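PDB 4MU6: kinectin 1 (Kinesin receptor), which is of unknown function but is the Legionella pneumophila effector LegC3, represented here by its long, almost entirely helical N-terminal domain. Local coordinates for residues E16-F21 against Y260-E265; Q71-Q76 against G213-G218. All blocks are in the same frame, centred on the assembly; numbering follows the deposited sequence.

Contact 1: residues E16-F21 against Y260-E265; sequences EHIKQF and YPLFLE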
loop_
_atom_site.group_PDB
_atom_site.type_symbol
_atom_site.label_atom_id
_atom_site.label_comp_id
_atom_site.label_asym_id
_atom_site.label_seq_id
_atom_site.Cartn_x
_atom_site.Cartn_y
_atom_site.Cartn_z
ATOM N N GLU A 16 -31.221 21.788 -8.971
ATOM C CA GLU A 16 -31.813 20.556 -9.460
ATOM C C GLU A 16 -32.665 19.939 -8.365
ATOM O O GLU A 16 -33.777 19.483 -8.616
ATOM C CB GLU A 16 -30.731 19.580 -9.906
ATOM C CG GLU A 16 -31.270 18.312 -10.559
ATOM C CD GLU A 16 -30.210 17.215 -10.690
ATOM O OE1 GLU A 16 -30.106 16.611 -11.780
ATOM O OE2 GLU A 16 -29.486 16.949 -9.702
ATOM N N HIS A 17 -32.154 19.958 -7.140
ATOM C CA HIS A 17 -32.900 19.398 -6.017
ATOM C C HIS A 17 -34.096 20.256 -5.581
ATOM O O HIS A 17 -35.098 19.736 -5.095
ATOM C CB HIS A 17 -31.969 19.108 -4.846
ATOM C CG HIS A 17 -31.099 17.911 -5.063
ATOM N ND1 HIS A 17 -31.306 16.715 -4.412
ATOM C CD2 HIS A 17 -30.032 17.719 -5.875
ATOM C CE1 HIS A 17 -30.397 15.841 -4.804
ATOM N NE2 HIS A 17 -29.610 16.425 -5.690
ATOM N N ILE A 18 -33.984 21.568 -5.741
ATOM C CA ILE A 18 -35.131 22.440 -5.493
ATOM C C ILE A 18 -36.217 22.187 -6.526
ATOM O O ILE A 18 -37.387 22.059 -6.181
ATOM C CB ILE A 18 -34.741 23.913 -5.548
ATOM C CG1 ILE A 18 -33.898 24.262 -4.331
ATOM C CG2 ILE A 18 -35.995 24.815 -5.613
ATOM C CD1 ILE A 18 -33.185 25.569 -4.485
ATOM N N LYS A 19 -35.823 22.120 -7.795
ATOM C CA LYS A 19 -36.780 21.872 -8.865
ATOM C C LYS A 19 -37.513 20.545 -8.662
ATOM O O LYS A 19 -38.732 20.463 -8.852
ATOM C CB LYS A 19 -36.083 21.909 -10.227
ATOM C CG LYS A 19 -35.715 23.310 -10.715
ATOM C CD LYS A 19 -35.101 23.241 -12.097
ATOM C CE LYS A 19 -34.862 24.619 -12.669
ATOM N NZ LYS A 19 -34.972 24.596 -14.159
ATOM N N GLN A 20 -36.773 19.511 -8.261
ATOM C CA GLN A 20 -37.368 18.198 -8.039
ATOM C C GLN A 20 -38.414 18.260 -6.925
ATOM O O GLN A 20 -39.487 17.659 -7.023
ATOM C CB GLN A 20 -36.286 17.158 -7.726
ATOM C CG GLN A 20 -36.838 15.794 -7.373
ATOM C CD GLN A 20 -37.727 15.238 -8.462
ATOM O OE1 GLN A 20 -37.494 15.470 -9.651
ATOM N NE2 GLN A 20 -38.763 14.509 -8.065
ATOM N N PHE A 21 -38.098 19.013 -5.877
ATOM C CA PHE A 21 -39.011 19.209 -4.763
ATOM C C PHE A 21 -40.265 19.958 -5.217
ATOM O O PHE A 21 -41.384 19.573 -4.878
ATOM C CB PHE A 21 -38.283 19.988 -3.673
ATOM C CG PHE A 21 -39.122 20.294 -2.456
ATOM C CD1 PHE A 21 -39.874 21.462 -2.387
ATOM C CD2 PHE A 21 -39.123 19.441 -1.370
ATOM C CE1 PHE A 21 -40.622 21.761 -1.264
ATOM C CE2 PHE A 21 -39.871 19.733 -0.244
ATOM C CZ PHE A 21 -40.625 20.888 -0.194
ATOM N N TYR A 260 -31.757 28.554 0.804
ATOM C CA TYR A 260 -32.934 29.391 0.987
ATOM C C TYR A 260 -33.171 30.430 -0.126
ATOM O O TYR A 260 -34.283 30.514 -0.652
ATOM C CB TYR A 260 -32.956 30.050 2.375
ATOM C CG TYR A 260 -34.175 30.918 2.562
ATOM C CD1 TYR A 260 -35.393 30.355 2.903
ATOM C CD2 TYR A 260 -34.113 32.304 2.378
ATOM C CE1 TYR A 260 -36.525 31.138 3.065
ATOM C CE2 TYR A 260 -35.243 33.098 2.527
ATOM C CZ TYR A 260 -36.447 32.507 2.867
ATOM O OH TYR A 260 -37.574 33.265 3.035
ATOM N N PRO A 261 -32.142 31.227 -0.489
ATOM C CA PRO A 261 -32.435 32.227 -1.530
ATOM C C PRO A 261 -32.818 31.582 -2.868
ATOM O O PRO A 261 -33.660 32.121 -3.587
ATOM C CB PRO A 261 -31.126 33.010 -1.669
ATOM C CG PRO A 261 -30.356 32.739 -0.389
ATOM C CD PRO A 261 -30.781 31.372 0.067
ATOM N N LEU A 262 -32.225 30.436 -3.183
ATOM C CA LEU A 262 -32.539 29.757 -4.435
ATOM C C LEU A 262 -33.967 29.237 -4.408
ATOM O O LEU A 262 -34.696 29.312 -5.401
ATOM C CB LEU A 262 -31.567 28.592 -4.684
ATOM C CG LEU A 262 -30.190 28.904 -5.278
ATOM C CD1 LEU A 262 -29.433 27.605 -5.599
ATOM C CD2 LEU A 262 -30.329 29.759 -6.531
ATOM N N PHE A 263 -34.371 28.712 -3.259
ATOM C CA PHE A 263 -35.710 28.169 -3.113
ATOM C C PHE A 263 -36.771 29.255 -3.309
ATOM O O PHE A 263 -37.815 29.027 -3.927
ATOM C CB PHE A 263 -35.873 27.540 -1.735
ATOM C CG PHE A 263 -37.276 27.080 -1.442
ATOM C CD1 PHE A 263 -37.739 25.865 -1.929
ATOM C CD2 PHE A 263 -38.128 27.855 -0.666
ATOM C CE1 PHE A 263 -39.034 25.428 -1.653
ATOM C CE2 PHE A 263 -39.416 27.426 -0.389
ATOM C CZ PHE A 263 -39.869 26.213 -0.877
ATOM N N LEU A 264 -36.497 30.429 -2.755
ATOM C CA LEU A 264 -37.409 31.558 -2.869
ATOM C C LEU A 264 -37.599 31.941 -4.344
ATOM O O LEU A 264 -38.727 32.134 -4.800
ATOM C CB LEU A 264 -36.900 32.730 -2.027
ATOM C CG LEU A 264 -37.979 33.455 -1.217
ATOM C CD1 LEU A 264 -38.640 32.515 -0.207
ATOM C CD2 LEU A 264 -37.413 34.701 -0.528
ATOM N N GLU A 265 -36.499 32.011 -5.089
ATOM C CA GLU A 265 -36.535 32.272 -6.535
ATOM C C GLU A 265 -37.367 31.241 -7.291
ATOM O O GLU A 265 -38.201 31.580 -8.141
ATOM C CB GLU A 265 -35.114 32.268 -7.122
ATOM C CG GLU A 265 -34.251 33.459 -6.747
ATOM C CD GLU A 265 -34.627 34.723 -7.507
ATOM O OE1 GLU A 265 -35.301 34.606 -8.555
ATOM O OE2 GLU A 265 -34.253 35.832 -7.056
#

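Contact 2: residues Q71-Q76 against G213-G218; sequences QSYKAQ and GYNSTG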
loop_
_atom_site.group_PDB
_atom_site.type_symbol
_atom_site.label_atom_id
_atom_site.label_comp_id
_atom_site.label_asym_id
_atom_site.label_seq_id
_atom_site.Cartn_x
_atom_site.Cartn_y
_atom_site.Cartn_z
ATOM N N GLN A 71 -1.085 0.963 -7.392
ATOM C CA GLN A 71 0.311 1.359 -7.375
ATOM C C GLN A 71 1.118 0.490 -6.394
ATOM O O GLN A 71 2.165 -0.048 -6.749
ATOM C CB GLN A 71 0.444 2.834 -6.996
ATOM C CG GLN A 71 1.886 3.296 -6.820
ATOM C CD GLN A 71 2.568 3.658 -8.129
ATOM O OE1 GLN A 71 2.060 3.365 -9.213
ATOM N NE2 GLN A 71 3.726 4.318 -8.029
ATOM N N SER A 72 0.624 0.356 -5.166
ATOM C CA SER A 72 1.343 -0.390 -4.140
ATOM C C SER A 72 1.411 -1.874 -4.478
ATOM O O SER A 72 2.409 -2.534 -4.207
ATOM C CB SER A 72 0.683 -0.197 -2.773
ATOM O OG SER A 72 0.894 1.116 -2.288
ATOM N N TYR A 73 0.330 -2.397 -5.056
ATOM C CA TYR A 73 0.271 -3.805 -5.398
ATOM C C TYR A 73 1.381 -4.142 -6.374
ATOM O O TYR A 73 2.112 -5.113 -6.173
ATOM C CB TYR A 73 -1.082 -4.151 -6.013
ATOM C CG TYR A 73 -1.211 -5.550 -6.578
ATOM C CD1 TYR A 73 -0.866 -5.822 -7.898
ATOM C CD2 TYR A 73 -1.714 -6.594 -5.805
ATOM C CE1 TYR A 73 -1.011 -7.091 -8.434
ATOM C CE2 TYR A 73 -1.869 -7.872 -6.335
ATOM C CZ TYR A 73 -1.517 -8.103 -7.655
ATOM O OH TYR A 73 -1.640 -9.357 -8.197
ATOM N N LYS A 74 1.488 -3.334 -7.425
ATOM C CA LYS A 74 2.404 -3.591 -8.536
ATOM C C LYS A 74 3.862 -3.396 -8.133
ATOM O O LYS A 74 4.756 -4.089 -8.627
ATOM C CB LYS A 74 2.077 -2.662 -9.715
ATOM C CG LYS A 74 0.726 -2.936 -10.408
ATOM C CD LYS A 74 0.350 -1.803 -11.371
ATOM C CE LYS A 74 -0.889 -2.145 -12.194
ATOM N NZ LYS A 74 -1.389 -0.984 -13.005
ATOM N N ALA A 75 4.095 -2.423 -7.259
ATOM C CA ALA A 75 5.443 -2.098 -6.833
ATOM C C ALA A 75 5.964 -3.255 -5.986
ATOM O O ALA A 75 7.089 -3.709 -6.173
ATOM C CB ALA A 75 5.457 -0.792 -6.059
ATOM N N GLN A 76 5.130 -3.752 -5.077
ATOM C CA GLN A 76 5.520 -4.903 -4.263
ATOM C C GLN A 76 5.753 -6.158 -5.093
ATOM O O GLN A 76 6.674 -6.933 -4.800
ATOM C CB GLN A 76 4.492 -5.217 -3.183
ATOM C CG GLN A 76 4.913 -6.376 -2.279
ATOM C CD GLN A 76 5.982 -5.980 -1.268
ATOM O OE1 GLN A 76 5.765 -5.103 -0.429
ATOM N NE2 GLN A 76 7.140 -6.644 -1.333
ATOM N N GLY A 213 -6.518 -13.799 -2.877
ATOM C CA GLY A 213 -7.707 -13.233 -2.273
ATOM C C GLY A 213 -8.000 -11.848 -2.823
ATOM O O GLY A 213 -9.138 -11.544 -3.187
ATOM N N TYR A 214 -6.970 -11.008 -2.898
ATOM C CA TYR A 214 -7.158 -9.641 -3.382
ATOM C C TYR A 214 -7.667 -9.623 -4.812
ATOM O O TYR A 214 -8.592 -8.880 -5.139
ATOM C CB TYR A 214 -5.862 -8.829 -3.276
ATOM C CG TYR A 214 -5.928 -7.458 -3.927
ATOM C CD1 TYR A 214 -6.614 -6.405 -3.320
ATOM C CD2 TYR A 214 -5.311 -7.216 -5.150
ATOM C CE1 TYR A 214 -6.671 -5.152 -3.908
ATOM C CE2 TYR A 214 -5.358 -5.957 -5.744
ATOM C CZ TYR A 214 -6.037 -4.934 -5.116
ATOM O OH TYR A 214 -6.090 -3.695 -5.700
ATOM N N ASN A 215 -7.062 -10.437 -5.670
ATOM C CA ASN A 215 -7.402 -10.419 -7.085
ATOM C C ASN A 215 -8.819 -10.948 -7.379
ATOM O O ASN A 215 -9.327 -10.784 -8.485
ATOM C CB ASN A 215 -6.359 -11.189 -7.898
ATOM C CG ASN A 215 -5.104 -10.376 -8.167
ATOM O OD1 ASN A 215 -5.161 -9.172 -8.386
ATOM N ND2 ASN A 215 -3.964 -11.038 -8.154
ATOM N N SER A 216 -9.456 -11.579 -6.393
ATOM C CA SER A 216 -10.826 -12.039 -6.582
ATOM C C SER A 216 -11.913 -11.213 -5.870
ATOM O O SER A 216 -13.024 -11.128 -6.368
ATOM C CB SER A 216 -10.965 -13.533 -6.259
ATOM O OG SER A 216 -10.781 -13.790 -4.883
ATOM N N THR A 217 -11.616 -10.609 -4.721
ATOM C CA THR A 217 -12.625 -9.792 -4.024
ATOM C C THR A 217 -12.341 -8.296 -4.053
ATOM O O THR A 217 -13.248 -7.487 -3.904
ATOM C CB THR A 217 -12.688 -10.121 -2.527
ATOM O OG1 THR A 217 -11.382 -9.939 -1.969
ATOM C CG2 THR A 217 -13.141 -11.541 -2.298
ATOM N N GLY A 218 -11.069 -7.932 -4.177
ATOM C CA GLY A 218 -10.661 -6.551 -4.035
ATOM C C GLY A 218 -10.297 -6.189 -2.602
ATOM O O GLY A 218 -9.855 -5.081 -2.342
#

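Contact 1: residues E16-F21 against Y260-E265
Ile18 and Phe21 reach helix 227-273 through different first torsions. Ile18 carries CG1 anti to its carbonyl carbon (chi1 -71°), and its extended second torsion sends CD1 out to Leu262; Phe21 instead has CG anti to the backbone N (chi1 179°), which swings its ring toward that of Phe263. The motif is an apolar helix-helix crossing in an all-helical domain: the short helix 10-22 lies against the long helix 227-273, with local axes 10.0 Å apart at their closest and inclined by 45°. At this angle Ile18 and Phe21, about one turn apart, are the residues of 16-21 that touch, and Leu262 and Phe263 receive them. Ile18 sits where the backbones come nearest, its CA 6.2 Å from CA of Phe263. A beta-branched side chain suits this place because its two arms serve different neighbours. CG2 faces the Phe263 side chain, coming within 4.2 Å of its CD1, while the CD1 arm reaches Leu262, the two side chains crossing at roughly a right angle. One turn on, Phe21 CE1 touches Phe263 CE1 at 4.0 Å, the two aromatic side chains meeting at a slant. Both rings also rest on Ile45 of helix 43-105, so a third helix closes the apolar cluster. No hydrogen bond joins the two segments themselves, and their fit depends on shape. It is tightest at the delta methyl of Ile18: CD1 lies 3.4 Å from Leu262 CB, closer than usual van der Waals contact, and 3.6 Å from the backbone N of Phe263.

Contact 2: residues Q71-Q76 against G213-G218
Tyr73, on helix 43-105, meets Tyr214 and Asn215 where helix 158-217 comes to its end, so this is a helix side packed against a helix C-terminus. Gly213 opens the segment and contributes its carbonyl to that ending: its O receives the backbone N-H groups of Ser216 and Thr217, with their hydroxyls as further donors. Tyr214 follows as the buried aromatic. With CG anti to the backbone N (chi1 172°), its ring extends toward helix 43-105, and CD2 lies 3.7 Å from CE2 of Tyr73. The two ring centres are 5.3 Å apart and their planes inclined by 31°, an oblique pairing in which CD2 and CE2 of each ring do the touching. Ile221, in the loop beyond, touches both tyrosines, and Tyr214 OH bonds to NE2 of Gln70, which satisfies its polar end. Asn215 is next, and its amide comes across the tip of Tyr73: ND2 donates to Tyr73 OH over 2.9 Å along a nearly straight path (163°), with the acceptor close to the amide plane. Ser216 and Thr217 turn inward on their own helix, both hydroxyls approaching from above the Gly213 carbonyl plane: Thr217 OG1 lies 3.0 Å from Gly213 O, Ser216 OG a longer 3.3 Å. Thr217 OG1 also bonds to Glu219 N. Small hydroxyl residues suit a last turn where they can supplement the backbone bonds. Gly218 then leaves the helix with positive phi, easily adopted without a CB, while its N still bonds to Tyr214 O at 2.8 Å. Tyrosine at position 73 thus serves two chemistries: its ring gives non-directional dispersion contact with buried Tyr214, while its hydroxyl accepts a directional bond that helps fix how the exposed Asn215 amide is turned.

In the fold
Helix 43-105 links the two places: it supplies Tyr73 to contact 2 directly, while in contact 1 it stands behind the pair as a third wall. The contacts lie far apart on this elongated molecule, with centres 45 Å from each other and nearest atoms about 29 Å apart. The centre of contact 1 lies 44 Å from the centre of the chain, that of contact 2 only 9 Å. Both are partly buried, but contact 1 joins apolar side chains with no hydrogen bond across it and involves no exposed residue, whereas contact 2 combines aromatic packing with a hydrogen bond from solvent-exposed Asn215. Along the chain, contact 2 is nested within the loop that contact 1 closes.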